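Local structure of tail fiber protein (5W5P) at residues F42-Q55 against D84-W98. The protein is a trimeric phage tailspike that probably recognises and degrades the capsular polysaccharide of its Acinetobacter host. Sequence-based numbering, arbitrary orientation.
Sequences FDDLRNFKPIVNGQ and DNDGTILVGIDGTRW
Phe-42, on the first turn of helix 42-46, turns one ring face to Leu-90 of strand 89-91, whose CD1 sits over the ring centre, 3.6 Å from the centroid, in a CH-pi contact. Leu-45 does the reverse: with CG anti to the backbone N (chi1 179°), its CD1 lies over the Trp-98 indole, while CD2 touches Leu-90 CD1 at 3.7 Å. Branched leucines suit both places, since two methyls can serve two neighbours. Arg-46 runs extended from CG to NE past Val-91 O and grips Asp-84 side-on, NE to OD2 at 3.0 Å and NH2 to OD1 at 3.2 Å, the two planes 35° apart. NH2 also reaches the anti lone pair of Asp-86 OD1 at 2.9 Å; Arg-62 pairs with that carboxylate's OD2. The backbone N of Val-91 and of Asp-86 bind the Asp-84 oxygens from the opposite face, fixing the carboxylate. Arg-46 O accepts from Ile-93 N (2.8 Å, 166°) beside Gly-92; glycine fits here, because a CB would crowd Arg-46 O and run into Asp-94 OD1. Farther on, Phe-48 CD2 and Pro-50 CB pack obliquely against the six-membered end of Trp-98; Thr-96 CG2 lies over the indole face opposite Leu-45. An apolar layer thus seats the helix on the four-stranded antiparallel sheet, while the guanidinium probably helps keep Asp-84 and Asp-86 ionised, their charges tying the helix to the 84-86 turn.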
loop_
_atom_site.group_PDB
_atom_site.type_symbol
_atom_site.label_atom_id
_atom_site.label_comp_id
_atom_site.label_asym_id
_atom_site.label_seq_id
_atom_site.Cartn_x
_atom_site.Cartn_y
_atom_site.Cartn_z
ATOM N N PHE A 42 24.846 -44.708 -12.725
ATOM C CA PHE A 42 26.094 -43.968 -12.887
ATOM C C PHE A 42 27.275 -44.906 -13.076
ATOM O O PHE A 42 28.212 -44.584 -13.814
ATOM C CB PHE A 42 26.340 -43.067 -11.671
ATOM C CG PHE A 42 25.692 -41.708 -11.758
ATOM C CD1 PHE A 42 24.601 -41.485 -12.582
ATOM C CD2 PHE A 42 26.177 -40.655 -10.995
ATOM C CE1 PHE A 42 24.008 -40.233 -12.645
ATOM C CE2 PHE A 42 25.591 -39.400 -11.055
ATOM C CZ PHE A 42 24.506 -39.188 -11.883
ATOM N N ASP A 43 27.257 -46.063 -12.410
ATOM C CA ASP A 43 28.343 -47.024 -12.571
ATOM C C ASP A 43 28.405 -47.571 -13.992
ATOM O O ASP A 43 29.498 -47.837 -14.506
ATOM C CB ASP A 43 28.189 -48.166 -11.564
ATOM C CG ASP A 43 29.427 -49.041 -11.480
ATOM O OD1 ASP A 43 30.501 -48.520 -11.108
ATOM O OD2 ASP A 43 29.331 -50.253 -11.785
ATOM N N ASP A 44 27.250 -47.742 -14.643
ATOM C CA ASP A 44 27.250 -48.197 -16.028
ATOM C C ASP A 44 27.904 -47.181 -16.953
ATOM O O ASP A 44 28.568 -47.566 -17.919
ATOM C CB ASP A 44 25.824 -48.483 -16.489
ATOM C CG ASP A 44 25.190 -49.630 -15.737
ATOM O OD1 ASP A 44 25.937 -50.484 -15.213
ATOM O OD2 ASP A 44 23.944 -49.677 -15.670
ATOM N N LEU A 45 27.729 -45.885 -16.684
ATOM C CA LEU A 45 28.375 -44.877 -17.518
ATOM C C LEU A 45 29.883 -44.873 -17.306
ATOM O O LEU A 45 30.649 -44.859 -18.276
ATOM C CB LEU A 45 27.788 -43.498 -17.234
ATOM C CG LEU A 45 28.399 -42.345 -18.034
ATOM C CD1 LEU A 45 28.000 -42.419 -19.502
ATOM C CD2 LEU A 45 27.990 -41.010 -17.438
ATOM N N ARG A 46 30.328 -44.900 -16.046
ATOM C CA ARG A 46 31.763 -44.898 -15.764
ATOM C C ARG A 46 32.459 -46.116 -16.357
ATOM O O ARG A 46 33.660 -46.062 -16.646
ATOM C CB ARG A 46 32.008 -44.836 -14.255
ATOM C CG ARG A 46 31.666 -43.492 -13.623
ATOM C CD ARG A 46 32.189 -43.399 -12.199
ATOM N NE ARG A 46 31.824 -42.136 -11.574
ATOM C CZ ARG A 46 30.803 -41.987 -10.736
ATOM N NH1 ARG A 46 30.047 -43.028 -10.415
ATOM N NH2 ARG A 46 30.536 -40.798 -10.216
ATOM N N ASN A 47 31.735 -47.218 -16.539
ATOM C CA ASN A 47 32.296 -48.410 -17.162
ATOM C C ASN A 47 32.103 -48.435 -18.672
ATOM O O ASN A 47 32.617 -49.342 -19.333
ATOM C CB ASN A 47 31.673 -49.669 -16.548
ATOM C CG ASN A 47 32.201 -49.957 -15.160
ATOM O OD1 ASN A 47 33.043 -50.833 -14.975
ATOM N ND2 ASN A 47 31.721 -49.208 -14.178
ATOM N N PHE A 48 31.383 -47.465 -19.226
ATOM C CA PHE A 48 31.107 -47.405 -20.652
ATOM C C PHE A 48 32.156 -46.558 -21.360
ATOM O O PHE A 48 32.602 -45.531 -20.838
ATOM C CB PHE A 48 29.710 -46.828 -20.885
ATOM C CG PHE A 48 29.352 -46.654 -22.333
ATOM C CD1 PHE A 48 29.140 -47.757 -23.146
ATOM C CD2 PHE A 48 29.207 -45.388 -22.876
ATOM C CE1 PHE A 48 28.800 -47.599 -24.478
ATOM C CE2 PHE A 48 28.865 -45.222 -24.208
ATOM C CZ PHE A 48 28.660 -46.328 -25.009
ATOM N N LYS A 49 32.558 -47.001 -22.548
ATOM C CA LYS A 49 33.488 -46.253 -23.378
ATOM C C LYS A 49 32.754 -45.685 -24.582
ATOM O O LYS A 49 32.011 -46.421 -25.246
ATOM C CB LYS A 49 34.649 -47.146 -23.837
ATOM C CG LYS A 49 35.553 -47.605 -22.697
ATOM C CD LYS A 49 36.424 -48.789 -23.095
ATOM C CE LYS A 49 37.440 -48.398 -24.157
ATOM N NZ LYS A 49 38.278 -49.553 -24.590
ATOM N N PRO A 50 32.917 -44.399 -24.888
ATOM C CA PRO A 50 32.157 -43.806 -25.994
ATOM C C PRO A 50 32.577 -44.384 -27.334
ATOM O O PRO A 50 33.736 -44.743 -27.550
ATOM C CB PRO A 50 32.500 -42.315 -25.902
ATOM C CG PRO A 50 33.826 -42.279 -25.222
ATOM C CD PRO A 50 33.823 -43.426 -24.252
ATOM N N ILE A 51 31.609 -44.473 -28.242
ATOM C CA ILE A 51 31.893 -45.007 -29.567
ATOM C C ILE A 51 32.396 -43.925 -30.523
ATOM O O ILE A 51 33.207 -44.215 -31.408
ATOM C CB ILE A 51 30.657 -45.723 -30.136
ATOM C CG1 ILE A 51 29.473 -44.767 -30.234
ATOM C CG2 ILE A 51 30.284 -46.914 -29.266
ATOM C CD1 ILE A 51 28.287 -45.363 -30.948
ATOM N N VAL A 52 31.941 -42.683 -30.364
ATOM C CA VAL A 52 32.419 -41.559 -31.156
ATOM C C VAL A 52 32.763 -40.418 -30.206
ATOM O O VAL A 52 32.431 -40.442 -29.020
ATOM C CB VAL A 52 31.391 -41.093 -32.213
ATOM C CG1 VAL A 52 31.180 -42.169 -33.271
ATOM C CG2 VAL A 52 30.071 -40.720 -31.552
ATOM N N ASN A 53 33.445 -39.411 -30.745
ATOM C CA ASN A 53 33.794 -38.232 -29.967
ATOM C C ASN A 53 32.587 -37.308 -29.868
ATOM O O ASN A 53 31.938 -37.010 -30.875
ATOM C CB ASN A 53 34.978 -37.502 -30.602
ATOM C CG ASN A 53 36.286 -38.255 -30.433
ATOM O OD1 ASN A 53 36.305 -39.394 -29.958
ATOM N ND2 ASN A 53 37.388 -37.625 -30.825
ATOM N N GLY A 54 32.286 -36.862 -28.652
ATOM C CA GLY A 54 31.119 -36.030 -28.436
ATOM C C GLY A 54 29.807 -36.774 -28.423
ATOM O O GLY A 54 28.758 -36.162 -28.652
ATOM N N GLN A 55 29.829 -38.080 -28.171
ATOM C CA GLN A 55 28.598 -38.855 -28.128
ATOM C C GLN A 55 27.772 -38.453 -26.915
ATOM O O GLN A 55 28.309 -38.207 -25.833
ATOM C CB GLN A 55 28.917 -40.352 -28.082
ATOM C CG GLN A 55 27.696 -41.265 -28.067
ATOM C CD GLN A 55 28.037 -42.697 -27.696
ATOM O OE1 GLN A 55 29.118 -42.972 -27.180
ATOM N NE2 GLN A 55 27.115 -43.617 -27.961
ATOM N N ASP A 84 35.926 -35.894 -11.176
ATOM C CA ASP A 84 34.573 -36.398 -10.984
ATOM C C ASP A 84 33.921 -35.691 -9.798
ATOM O O ASP A 84 34.500 -35.629 -8.709
ATOM C CB ASP A 84 34.615 -37.911 -10.756
ATOM C CG ASP A 84 33.253 -38.571 -10.886
ATOM O OD1 ASP A 84 32.330 -38.199 -10.128
ATOM O OD2 ASP A 84 33.110 -39.474 -11.737
ATOM N N ASN A 85 32.719 -35.147 -10.008
ATOM C CA ASN A 85 31.971 -34.508 -8.931
ATOM C C ASN A 85 30.714 -35.277 -8.543
ATOM O O ASN A 85 29.955 -34.800 -7.695
ATOM C CB ASN A 85 31.614 -33.056 -9.299
ATOM C CG ASN A 85 30.627 -32.950 -10.454
ATOM O OD1 ASN A 85 30.105 -33.943 -10.951
ATOM N ND2 ASN A 85 30.381 -31.725 -10.893
ATOM N N ASP A 86 30.477 -36.443 -9.148
ATOM C CA ASP A 86 29.352 -37.315 -8.798
ATOM C C ASP A 86 28.003 -36.634 -9.039
ATOM O O ASP A 86 27.032 -36.870 -8.317
ATOM C CB ASP A 86 29.464 -37.807 -7.351
ATOM C CG ASP A 86 28.769 -39.139 -7.133
ATOM O OD1 ASP A 86 28.881 -40.017 -8.013
ATOM O OD2 ASP A 86 28.117 -39.312 -6.084
ATOM N N GLY A 87 27.932 -35.794 -10.071
ATOM C CA GLY A 87 26.675 -35.150 -10.395
ATOM C C GLY A 87 26.574 -34.589 -11.799
ATOM O O GLY A 87 25.599 -34.857 -12.506
ATOM N N THR A 88 27.557 -33.787 -12.210
ATOM C CA THR A 88 27.558 -33.193 -13.538
ATOM C C THR A 88 28.802 -33.518 -14.345
ATOM O O THR A 88 28.759 -33.415 -15.574
ATOM C CB THR A 88 27.415 -31.663 -13.455
ATOM O OG1 THR A 88 28.500 -31.115 -12.694
ATOM C CG2 THR A 88 26.089 -31.284 -12.796
ATOM N N ILE A 89 29.899 -33.898 -13.698
ATOM C CA ILE A 89 31.098 -34.379 -14.368
ATOM C C ILE A 89 31.382 -35.765 -13.813
ATOM O O ILE A 89 31.771 -35.905 -12.645
ATOM C CB ILE A 89 32.298 -33.444 -14.163
ATOM C CG1 ILE A 89 31.894 -31.986 -14.387
ATOM C CG2 ILE A 89 33.431 -33.817 -15.108
ATOM C CD1 ILE A 89 33.052 -31.023 -14.327
ATOM N N LEU A 90 31.173 -36.791 -14.635
ATOM C CA LEU A 90 31.452 -38.174 -14.270
ATOM C C LEU A 90 32.599 -38.674 -15.138
ATOM O O LEU A 90 32.520 -38.617 -16.370
ATOM C CB LEU A 90 30.213 -39.057 -14.441
ATOM C CG LEU A 90 28.910 -38.563 -13.797
ATOM C CD1 LEU A 90 27.733 -39.475 -14.121
ATOM C CD2 LEU A 90 29.073 -38.425 -12.295
ATOM N N VAL A 91 33.661 -39.154 -14.497
ATOM C CA VAL A 91 34.859 -39.615 -15.189
ATOM C C VAL A 91 34.818 -41.134 -15.275
ATOM O O VAL A 91 34.672 -41.820 -14.255
ATOM C CB VAL A 91 36.131 -39.134 -14.471
ATOM C CG1 VAL A 91 37.363 -39.689 -15.152
ATOM C CG2 VAL A 91 36.168 -37.613 -14.431
ATOM N N GLY A 92 34.935 -41.662 -16.496
ATOM C CA GLY A 92 34.926 -43.096 -16.698
ATOM C C GLY A 92 36.279 -43.743 -16.442
ATOM O O GLY A 92 37.312 -43.083 -16.322
ATOM N N ILE A 93 36.261 -45.076 -16.355
ATOM C CA ILE A 93 37.493 -45.827 -16.119
ATOM C C ILE A 93 38.488 -45.606 -17.253
ATOM O O ILE A 93 39.705 -45.577 -17.026
ATOM C CB ILE A 93 37.168 -47.322 -15.918
ATOM C CG1 ILE A 93 36.405 -47.519 -14.605
ATOM C CG2 ILE A 93 38.433 -48.163 -15.914
ATOM C CD1 ILE A 93 35.437 -48.681 -14.627
ATOM N N ASP A 94 37.994 -45.416 -18.478
ATOM C CA ASP A 94 38.846 -45.080 -19.614
ATOM C C ASP A 94 39.363 -43.644 -19.573
ATOM O O ASP A 94 40.157 -43.269 -20.442
ATOM C CB ASP A 94 38.084 -45.316 -20.919
ATOM C CG ASP A 94 36.857 -44.423 -21.056
ATOM O OD1 ASP A 94 36.415 -43.832 -20.043
ATOM O OD2 ASP A 94 36.326 -44.325 -22.184
ATOM N N GLY A 95 38.936 -42.840 -18.601
ATOM C CA GLY A 95 39.337 -41.452 -18.516
ATOM C C GLY A 95 38.403 -40.471 -19.194
ATOM O O GLY A 95 38.648 -39.260 -19.120
ATOM N N THR A 96 37.348 -40.953 -19.848
ATOM C CA THR A 96 36.410 -40.072 -20.527
ATOM C C THR A 96 35.681 -39.192 -19.521
ATOM O O THR A 96 35.109 -39.689 -18.543
ATOM C CB THR A 96 35.398 -40.887 -21.332
ATOM O OG1 THR A 96 36.067 -41.563 -22.406
ATOM C CG2 THR A 96 34.322 -39.982 -21.902
ATOM N N ARG A 97 35.701 -37.882 -19.762
ATOM C CA ARG A 97 34.950 -36.932 -18.946
ATOM C C ARG A 97 33.552 -36.801 -19.533
ATOM O O ARG A 97 33.359 -36.165 -20.572
ATOM C CB ARG A 97 35.658 -35.586 -18.882
ATOM C CG ARG A 97 36.520 -35.426 -17.647
ATOM C CD ARG A 97 37.891 -36.052 -17.869
ATOM N NE ARG A 97 38.695 -36.064 -16.651
ATOM C CZ ARG A 97 39.702 -36.900 -16.430
ATOM N NH1 ARG A 97 40.031 -37.802 -17.345
ATOM N NH2 ARG A 97 40.381 -36.830 -15.295
ATOM N N TRP A 98 32.579 -37.417 -18.864
ATOM C CA TRP A 98 31.171 -37.268 -19.206
ATOM C C TRP A 98 30.601 -36.056 -18.477
ATOM O O TRP A 98 30.755 -35.923 -17.259
ATOM C CB TRP A 98 30.389 -38.531 -18.831
ATOM C CG TRP A 98 30.790 -39.764 -19.613
ATOM C CD1 TRP A 98 31.675 -40.731 -19.228
ATOM C CD2 TRP A 98 30.311 -40.154 -20.907
ATOM N NE1 TRP A 98 31.780 -41.690 -20.204
ATOM C CE2 TRP A 98 30.950 -41.361 -21.243
ATOM C CE3 TRP A 98 29.402 -39.600 -21.812
ATOM C CZ2 TRP A 98 30.711 -42.024 -22.445
ATOM C CZ3 TRP A 98 29.167 -40.261 -23.007
ATOM C CH2 TRP A 98 29.818 -41.455 -23.311
#